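Local coordinates for ribosomal protein s2-related protein (Deinococcus radiodurans, PDB 2JH3), which probably acts as a sirohydrochlorin ferrochelatase-like enzyme, joining chelatase-type domains to a domain that binds a 4Fe-4S iron-sulfur cluster, at residues G47-Q50 against G54-Q57; L145-A150 against A155-H160; L298-P301 against F306-R309. All coordinates share one frame; numbering follows the deposited sequence.

Contact 1 of 3, residues G47-Q50 against G54-Q57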
loop_
_atom_site.group_PDB
_atom_site.type_symbol
_atom_site.label_atom_id
_atom_site.label_comp_id
_atom_site.label_asym_id
_atom_site.label_seq_id
_atom_site.Cartn_x
_atom_site.Cartn_y
_atom_site.Cartn_z
ATOM N N GLY A 47 19.459 -16.372 -4.119
ATOM C CA GLY A 47 19.581 -15.042 -3.571
ATOM C C GLY A 47 19.674 -13.980 -4.663
ATOM O O GLY A 47 20.052 -14.277 -5.814
ATOM N N TYR A 48 19.332 -12.743 -4.307
ATOM C CA TYR A 48 19.291 -11.669 -5.314
ATOM C C TYR A 48 19.898 -10.399 -4.774
ATOM O O TYR A 48 19.862 -10.135 -3.590
ATOM C CB TYR A 48 17.856 -11.405 -5.812
ATOM C CG TYR A 48 17.243 -12.586 -6.446
ATOM C CD1 TYR A 48 16.508 -13.450 -5.700
ATOM C CD2 TYR A 48 17.439 -12.874 -7.810
ATOM C CE1 TYR A 48 15.975 -14.621 -6.254
ATOM C CE2 TYR A 48 16.948 -14.046 -8.368
ATOM C CZ TYR A 48 16.188 -14.908 -7.580
ATOM O OH TYR A 48 15.642 -16.057 -8.144
ATOM N N TRP A 49 20.421 -9.585 -5.665
ATOM C CA TRP A 49 20.906 -8.295 -5.292
ATOM C C TRP A 49 19.719 -7.351 -4.955
ATOM O O TRP A 49 19.742 -6.692 -3.925
ATOM C CB TRP A 49 21.779 -7.722 -6.441
ATOM C CG TRP A 49 22.435 -6.414 -6.157
ATOM C CD1 TRP A 49 22.502 -5.748 -4.985
ATOM C CD2 TRP A 49 23.010 -5.550 -7.135
ATOM N NE1 TRP A 49 23.121 -4.523 -5.153
ATOM C CE2 TRP A 49 23.458 -4.396 -6.471
ATOM C CE3 TRP A 49 23.210 -5.667 -8.496
ATOM C CZ2 TRP A 49 24.111 -3.350 -7.136
ATOM C CZ3 TRP A 49 23.862 -4.645 -9.147
ATOM C CH2 TRP A 49 24.296 -3.503 -8.470
ATOM N N GLN A 50 18.705 -7.308 -5.819
ATOM C CA GLN A 50 17.673 -6.284 -5.783
ATOM C C GLN A 50 16.298 -6.783 -5.303
ATOM O O GLN A 50 15.286 -6.063 -5.440
ATOM C CB GLN A 50 17.548 -5.659 -7.172
ATOM C CG GLN A 50 18.757 -4.929 -7.535
ATOM C CD GLN A 50 18.959 -3.746 -6.656
ATOM O OE1 GLN A 50 18.040 -2.941 -6.481
ATOM N NE2 GLN A 50 20.139 -3.627 -6.058
ATOM N N GLY A 54 17.513 -11.837 -0.202
ATOM C CA GLY A 54 18.528 -10.864 -0.518
ATOM C C GLY A 54 19.906 -11.428 -0.172
ATOM O O GLY A 54 20.033 -12.446 0.526
ATOM N N LEU A 55 20.947 -10.756 -0.664
ATOM C CA LEU A 55 22.340 -11.161 -0.386
ATOM C C LEU A 55 22.698 -11.147 1.106
ATOM O O LEU A 55 23.540 -11.936 1.563
ATOM C CB LEU A 55 23.325 -10.253 -1.138
ATOM C CG LEU A 55 23.177 -10.276 -2.681
ATOM C CD1 LEU A 55 24.138 -9.248 -3.283
ATOM C CD2 LEU A 55 23.376 -11.646 -3.222
ATOM N N ARG A 56 22.079 -10.236 1.847
ATOM C CA ARG A 56 22.256 -10.160 3.299
ATOM C C ARG A 56 21.536 -11.246 4.069
ATOM O O ARG A 56 21.765 -11.398 5.269
ATOM C CB ARG A 56 21.783 -8.780 3.832
ATOM C CG ARG A 56 22.432 -7.535 3.113
ATOM C CD ARG A 56 23.949 -7.425 3.415
ATOM N NE ARG A 56 24.229 -7.086 4.808
ATOM C CZ ARG A 56 25.421 -6.938 5.358
ATOM N NH1 ARG A 56 26.509 -7.226 4.679
ATOM N NH2 ARG A 56 25.526 -6.520 6.605
ATOM N N GLN A 57 20.629 -11.949 3.414
ATOM C CA GLN A 57 19.756 -12.920 4.053
ATOM C C GLN A 57 20.178 -14.328 3.692
ATOM O O GLN A 57 20.056 -15.254 4.477
ATOM C CB GLN A 57 18.318 -12.688 3.532
ATOM C CG GLN A 57 17.783 -11.284 3.750
ATOM C CD GLN A 57 16.325 -11.227 3.291
ATOM O OE1 GLN A 57 15.991 -11.774 2.212
ATOM N NE2 GLN A 57 15.442 -10.715 4.150
HETATM O O HOH W 1 21.342 -7.526 -1.382
#
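G54 comes back against Y48 through a single backbone bridge, its CA lying 3.4 Å from Y48 O in a CA-H...O contact (145° at the hydrogen). The turn it opens is closed on itself: Q57 N donates to G54 O, and Q57 OE1 receives G54 N over 2.9 Å, the donor tilted from the plane of the amide carbonyl. L55 carries most of what follows. Its N reaches Y48 O at 3.2 Å, but the N-H points well aside (122°), and the bond is weak. A water supplements it, donating to W49 O over 3.1 Å and accepting a second weak bond from L55 N. With CG beside its own backbone N (chi1 -60°), the L55 side chain arches over the strand end; CG is 3.4 Å from Y48 O, and CD1 reaches on to W49 CA at 3.9 Å. The same methyl approaches W49 CD1 obliquely at 4.2 Å, an apolar touch at the five-membered part of the indole. R56 leads away from segment 47-50, its NE forming a salt bridge with E452, close in sequence to the cluster ligands C450 and C454, and its NH1 bonding to E87 O. Q57 ends the segment by giving its NE2 to E52. The contact thus finishes strand 43-48, an edge strand within this chain of the chelatase-type CbiX sheet, which pairs with strand 5-10; W49 and L55 together rest on helix 78-88, while Y48 packs on helix 18-35.

Contact 2 of 3, residues L145-A150 against A155-H160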
loop_
_atom_site.group_PDB
_atom_site.type_symbol
_atom_site.label_atom_id
_atom_site.label_comp_id
_atom_site.label_asym_id
_atom_site.label_seq_id
_atom_site.Cartn_x
_atom_site.Cartn_y
_atom_site.Cartn_z
ATOM N N LEU A 145 26.769 -16.641 -36.795
ATOM C CA LEU A 145 26.335 -16.651 -35.392
ATOM C C LEU A 145 26.593 -15.269 -34.879
ATOM O O LEU A 145 27.719 -14.846 -34.841
ATOM C CB LEU A 145 27.221 -17.584 -34.556
ATOM C CG LEU A 145 26.578 -18.196 -33.289
ATOM C CD1 LEU A 145 27.603 -18.520 -32.296
ATOM C CD2 LEU A 145 25.414 -17.425 -32.708
ATOM N N LEU A 146 25.548 -14.563 -34.504
ATOM C CA LEU A 146 25.719 -13.241 -33.931
ATOM C C LEU A 146 25.401 -13.307 -32.429
ATOM O O LEU A 146 24.368 -13.812 -32.051
ATOM C CB LEU A 146 24.737 -12.267 -34.605
ATOM C CG LEU A 146 25.129 -11.446 -35.840
ATOM C CD1 LEU A 146 26.323 -11.909 -36.547
ATOM C CD2 LEU A 146 23.901 -11.342 -36.756
ATOM N N LEU A 147 26.267 -12.707 -31.616
ATOM C CA LEU A 147 26.145 -12.721 -30.153
ATOM C C LEU A 147 25.909 -11.283 -29.686
ATOM O O LEU A 147 26.779 -10.438 -29.847
ATOM C CB LEU A 147 27.433 -13.263 -29.513
ATOM C CG LEU A 147 27.856 -14.665 -30.005
ATOM C CD1 LEU A 147 29.137 -15.114 -29.361
ATOM C CD2 LEU A 147 26.777 -15.662 -29.782
ATOM N N LEU A 148 24.746 -11.028 -29.089
ATOM C CA LEU A 148 24.402 -9.697 -28.582
ATOM C C LEU A 148 24.894 -9.443 -27.126
ATOM O O LEU A 148 24.510 -10.148 -26.242
ATOM C CB LEU A 148 22.901 -9.544 -28.653
ATOM C CG LEU A 148 22.313 -8.201 -28.271
ATOM C CD1 LEU A 148 22.753 -7.100 -29.254
ATOM C CD2 LEU A 148 20.831 -8.344 -28.214
ATOM N N ALA A 149 25.794 -8.484 -26.925
ATOM C CA ALA A 149 26.132 -7.966 -25.590
ATOM C C ALA A 149 25.358 -6.718 -25.194
ATOM O O ALA A 149 25.046 -5.857 -26.034
ATOM C CB ALA A 149 27.558 -7.663 -25.506
ATOM N N ALA A 150 25.126 -6.580 -23.886
ATOM C CA ALA A 150 24.338 -5.468 -23.337
ATOM C C ALA A 150 25.060 -4.153 -23.436
ATOM O O ALA A 150 24.452 -3.112 -23.709
ATOM C CB ALA A 150 23.990 -5.757 -21.855
ATOM N N ALA A 155 34.344 -8.761 -22.189
ATOM C CA ALA A 155 35.523 -9.555 -22.463
ATOM C C ALA A 155 35.270 -11.031 -22.342
ATOM O O ALA A 155 35.831 -11.794 -23.064
ATOM C CB ALA A 155 36.588 -9.146 -21.500
ATOM N N ALA A 156 34.392 -11.462 -21.445
ATOM C CA ALA A 156 34.100 -12.902 -21.318
ATOM C C ALA A 156 33.399 -13.405 -22.563
ATOM O O ALA A 156 33.698 -14.497 -23.064
ATOM C CB ALA A 156 33.266 -13.179 -20.077
ATOM N N LEU A 157 32.461 -12.627 -23.087
ATOM C CA LEU A 157 31.771 -13.052 -24.289
ATOM C C LEU A 157 32.718 -13.151 -25.485
ATOM O O LEU A 157 32.592 -14.068 -26.315
ATOM C CB LEU A 157 30.597 -12.111 -24.606
ATOM C CG LEU A 157 29.869 -12.376 -25.921
ATOM C CD1 LEU A 157 29.326 -13.746 -25.924
ATOM C CD2 LEU A 157 28.764 -11.332 -26.125
ATOM N N GLU A 158 33.652 -12.200 -25.569
ATOM C CA GLU A 158 34.708 -12.239 -26.601
ATOM C C GLU A 158 35.536 -13.535 -26.502
ATOM O O GLU A 158 35.834 -14.197 -27.499
ATOM C CB GLU A 158 35.598 -11.008 -26.472
ATOM C CG GLU A 158 34.811 -9.659 -26.715
ATOM C CD GLU A 158 34.479 -9.358 -28.198
ATOM O OE1 GLU A 158 34.895 -10.175 -29.071
ATOM O OE2 GLU A 158 33.811 -8.294 -28.485
ATOM N N THR A 159 35.825 -13.962 -25.287
ATOM C CA THR A 159 36.513 -15.269 -25.133
ATOM C C THR A 159 35.691 -16.405 -25.725
ATOM O O THR A 159 36.169 -17.150 -26.567
ATOM C CB THR A 159 36.898 -15.452 -23.685
ATOM O OG1 THR A 159 37.858 -14.434 -23.374
ATOM C CG2 THR A 159 37.485 -16.819 -23.421
ATOM N N HIS A 160 34.410 -16.472 -25.392
ATOM C CA HIS A 160 33.538 -17.474 -25.975
ATOM C C HIS A 160 33.357 -17.372 -27.497
ATOM O O HIS A 160 33.204 -18.407 -28.173
ATOM C CB HIS A 160 32.160 -17.398 -25.337
ATOM C CG HIS A 160 32.210 -17.615 -23.863
ATOM N ND1 HIS A 160 31.601 -16.769 -22.950
ATOM C CD2 HIS A 160 32.931 -18.498 -23.143
ATOM C CE1 HIS A 160 31.911 -17.173 -21.724
ATOM N NE2 HIS A 160 32.716 -18.217 -21.815
#
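L147 and A149 receive L157 at the start of a beta-alpha-beta crossover, in which strand 144-149 leads through helix 155-167 to the parallel strand 172-177. The short segments run antiparallel, 171° apart, and their axes come within 9.9 Å, the spacing of a helix laid on a sheet. The contact across this gap is apolar and rests on one leucine of the helix, whose two methyls divide between the two strand residues. L157 CD1 meets L147 CD1 at 3.7 Å, the two side chains crossing at a slant, and CD2 sits against A149 CB at 3.9 Å. L147 CB lies 4.1 Å from L157 CD1 and equally far from L157 CD2, under the fork of the branch. A trans first torsion in L157 (chi1 174°) sends CG off from the backbone N and carries this fork down to the strand. L147 and A149 also touch strand 172-177 through V173 and L177, and L147 reaches I126 of helix 122-133, which places this apolar group in the buried core beside the parallel sheet.

Polar interactions lie outside the strand-helix interface: L157 N bonds to N154 OD1 at the helix start, and H160 NE2 makes a weak bond to H119 O. The H160 ring turns one face to A156 O, which stands 3.1 Å above the ring plane, offset toward its rim.

Contact 3 of 3, residues L298-P301 against F306-R309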
loop_
_atom_site.group_PDB
_atom_site.type_symbol
_atom_site.label_atom_id
_atom_site.label_comp_id
_atom_site.label_asym_id
_atom_site.label_seq_id
_atom_site.Cartn_x
_atom_site.Cartn_y
_atom_site.Cartn_z
ATOM N N LEU A 298 -1.999 -18.316 6.754
ATOM C CA LEU A 298 -2.617 -19.280 7.640
ATOM C C LEU A 298 -2.032 -20.664 7.293
ATOM O O LEU A 298 -2.078 -21.081 6.139
ATOM C CB LEU A 298 -4.146 -19.304 7.474
ATOM C CG LEU A 298 -4.909 -20.257 8.416
ATOM C CD1 LEU A 298 -4.709 -19.936 9.795
ATOM C CD2 LEU A 298 -6.381 -20.236 8.111
ATOM N N LEU A 299 -1.408 -21.316 8.278
ATOM C CA LEU A 299 -0.757 -22.621 8.105
ATOM C C LEU A 299 -1.575 -23.662 8.926
ATOM O O LEU A 299 -1.725 -23.492 10.133
ATOM C CB LEU A 299 0.689 -22.480 8.567
ATOM C CG LEU A 299 1.658 -23.661 8.468
ATOM C CD1 LEU A 299 1.606 -24.398 7.072
ATOM C CD2 LEU A 299 3.067 -23.224 8.812
ATOM N N THR A 300 -2.154 -24.682 8.239
ATOM C CA THR A 300 -3.134 -25.623 8.797
ATOM C C THR A 300 -2.579 -27.053 8.537
ATOM O O THR A 300 -2.148 -27.342 7.427
ATOM C CB THR A 300 -4.462 -25.507 8.085
ATOM O OG1 THR A 300 -4.860 -24.134 8.055
ATOM C CG2 THR A 300 -5.547 -26.235 8.823
ATOM N N PRO A 301 -2.559 -27.933 9.545
ATOM C CA PRO A 301 -2.293 -29.358 9.230
ATOM C C PRO A 301 -3.439 -29.861 8.359
ATOM O O PRO A 301 -4.609 -29.568 8.661
ATOM C CB PRO A 301 -2.364 -30.081 10.612
ATOM C CG PRO A 301 -2.479 -29.057 11.594
ATOM C CD PRO A 301 -2.701 -27.693 10.991
ATOM N N PHE A 306 0.353 -30.170 4.679
ATOM C CA PHE A 306 0.053 -28.881 5.252
ATOM C C PHE A 306 -0.680 -28.060 4.241
ATOM O O PHE A 306 -0.350 -28.126 3.033
ATOM C CB PHE A 306 1.349 -28.215 5.700
ATOM C CG PHE A 306 1.969 -28.903 6.815
ATOM C CD1 PHE A 306 1.501 -28.691 8.147
ATOM C CD2 PHE A 306 2.990 -29.799 6.578
ATOM C CE1 PHE A 306 2.082 -29.412 9.188
ATOM C CE2 PHE A 306 3.555 -30.532 7.643
ATOM C CZ PHE A 306 3.103 -30.319 8.917
ATOM N N GLU A 307 -1.612 -27.246 4.701
ATOM C CA GLU A 307 -2.261 -26.259 3.779
ATOM C C GLU A 307 -1.847 -24.833 4.162
ATOM O O GLU A 307 -1.799 -24.474 5.351
ATOM C CB GLU A 307 -3.776 -26.360 3.822
ATOM C CG GLU A 307 -4.428 -25.519 2.661
ATOM C CD GLU A 307 -5.797 -24.863 2.952
ATOM O OE1 GLU A 307 -6.775 -25.162 2.216
ATOM O OE2 GLU A 307 -5.903 -24.053 3.886
ATOM N N LEU A 308 -1.463 -24.038 3.176
ATOM C CA LEU A 308 -1.276 -22.590 3.358
ATOM C C LEU A 308 -2.296 -21.792 2.519
ATOM O O LEU A 308 -2.688 -22.185 1.388
ATOM C CB LEU A 308 0.141 -22.232 2.967
ATOM C CG LEU A 308 1.337 -22.819 3.755
ATOM C CD1 LEU A 308 1.587 -24.335 3.432
ATOM C CD2 LEU A 308 2.515 -22.184 3.438
ATOM N N ARG A 309 -2.776 -20.680 3.056
ATOM C CA ARG A 309 -3.625 -19.749 2.295
ATOM C C ARG A 309 -3.478 -18.388 2.946
ATOM O O ARG A 309 -2.897 -18.254 4.020
ATOM C CB ARG A 309 -5.112 -20.172 2.281
ATOM C CG ARG A 309 -5.775 -20.081 3.596
ATOM C CD ARG A 309 -7.223 -20.417 3.521
ATOM N NE ARG A 309 -7.560 -21.772 2.997
ATOM C CZ ARG A 309 -8.794 -22.129 2.684
ATOM N NH1 ARG A 309 -9.824 -21.312 2.818
ATOM N NH2 ARG A 309 -9.038 -23.323 2.269
HETATM O O HOH W 2 -4.587 -22.904 5.927
#
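L299 extends CG trans to its backbone N (chi1 -178°), whereas L308 keeps CG beside its N (chi1 -63°), and these two settings lay the side chains alongside one another, pointing the same way. Their CD1 methyls touch at 3.6 Å, and L299 CD1 also reaches F306 CB at 4.1 Å. This apolar face of L299 and L308 is covered by helix 361-371, through L364 and L368; A288 of helix 275-290 also meets L299. P301 lies nearby with its CA 4.0 Å from F306 CD1.

The backbones are tied by two pairs of hydrogen bonds. L298 N donates to R309 O at 2.9 Å, almost straight, and R309 N returns to L298 O; T300 and E307 exchange N-H...O bonds in the same way, T300 N to E307 O and E307 N to T300 O, the latter at 2.8 Å.

On the other face, with L298 and T300, the E307 chain bends and brings its carboxylate to R309. The guanidinium grips it side-on: NH2 meets OE1 on the syn side at 2.9 Å, while NE reaches OE2 from above the carboxylate plane at 3.0 Å. R309 NH1 also bonds to D313 O and R316 O. E307 OE1 has a second salt bridge to R356, a setting that would be expected to hold the buried carboxylate ionised. A water lies within hydrogen-bonding distance of E307 OE2 (2.7 Å), and also of L298 O and T300 OG1. Replacing E307 by alanine would remove the carboxylate and is likely to leave the R309 and R356 charges without their shared mate. The arrangement is a regular antiparallel beta hairpin within the mixed sheet of the DR2241 stabilising domain, with one apolar and one mixed face, the latter holding the E307-R309 salt bridge beside L298 and T300.

In the fold
The three contacts follow one another along the chain and none touches another. Contact 1 belongs to the first CbiX range and contact 2 lies on the core sheet and crossover of the second chelatase-like unit; their centres are about 27 Å apart, their nearest atoms about 13 Å. Contact 3, in the stabilising domain, is also about 27 Å from contact 1 between centres but about 47 Å from contact 2, on the opposite side of the chain's centre. Contact 1 alone approaches the iron-sulfur cluster: G54 lies about 10 Å from the cluster and about 8 Å from its ligand C454. Contacts 2 and 3 lie far from the cluster site.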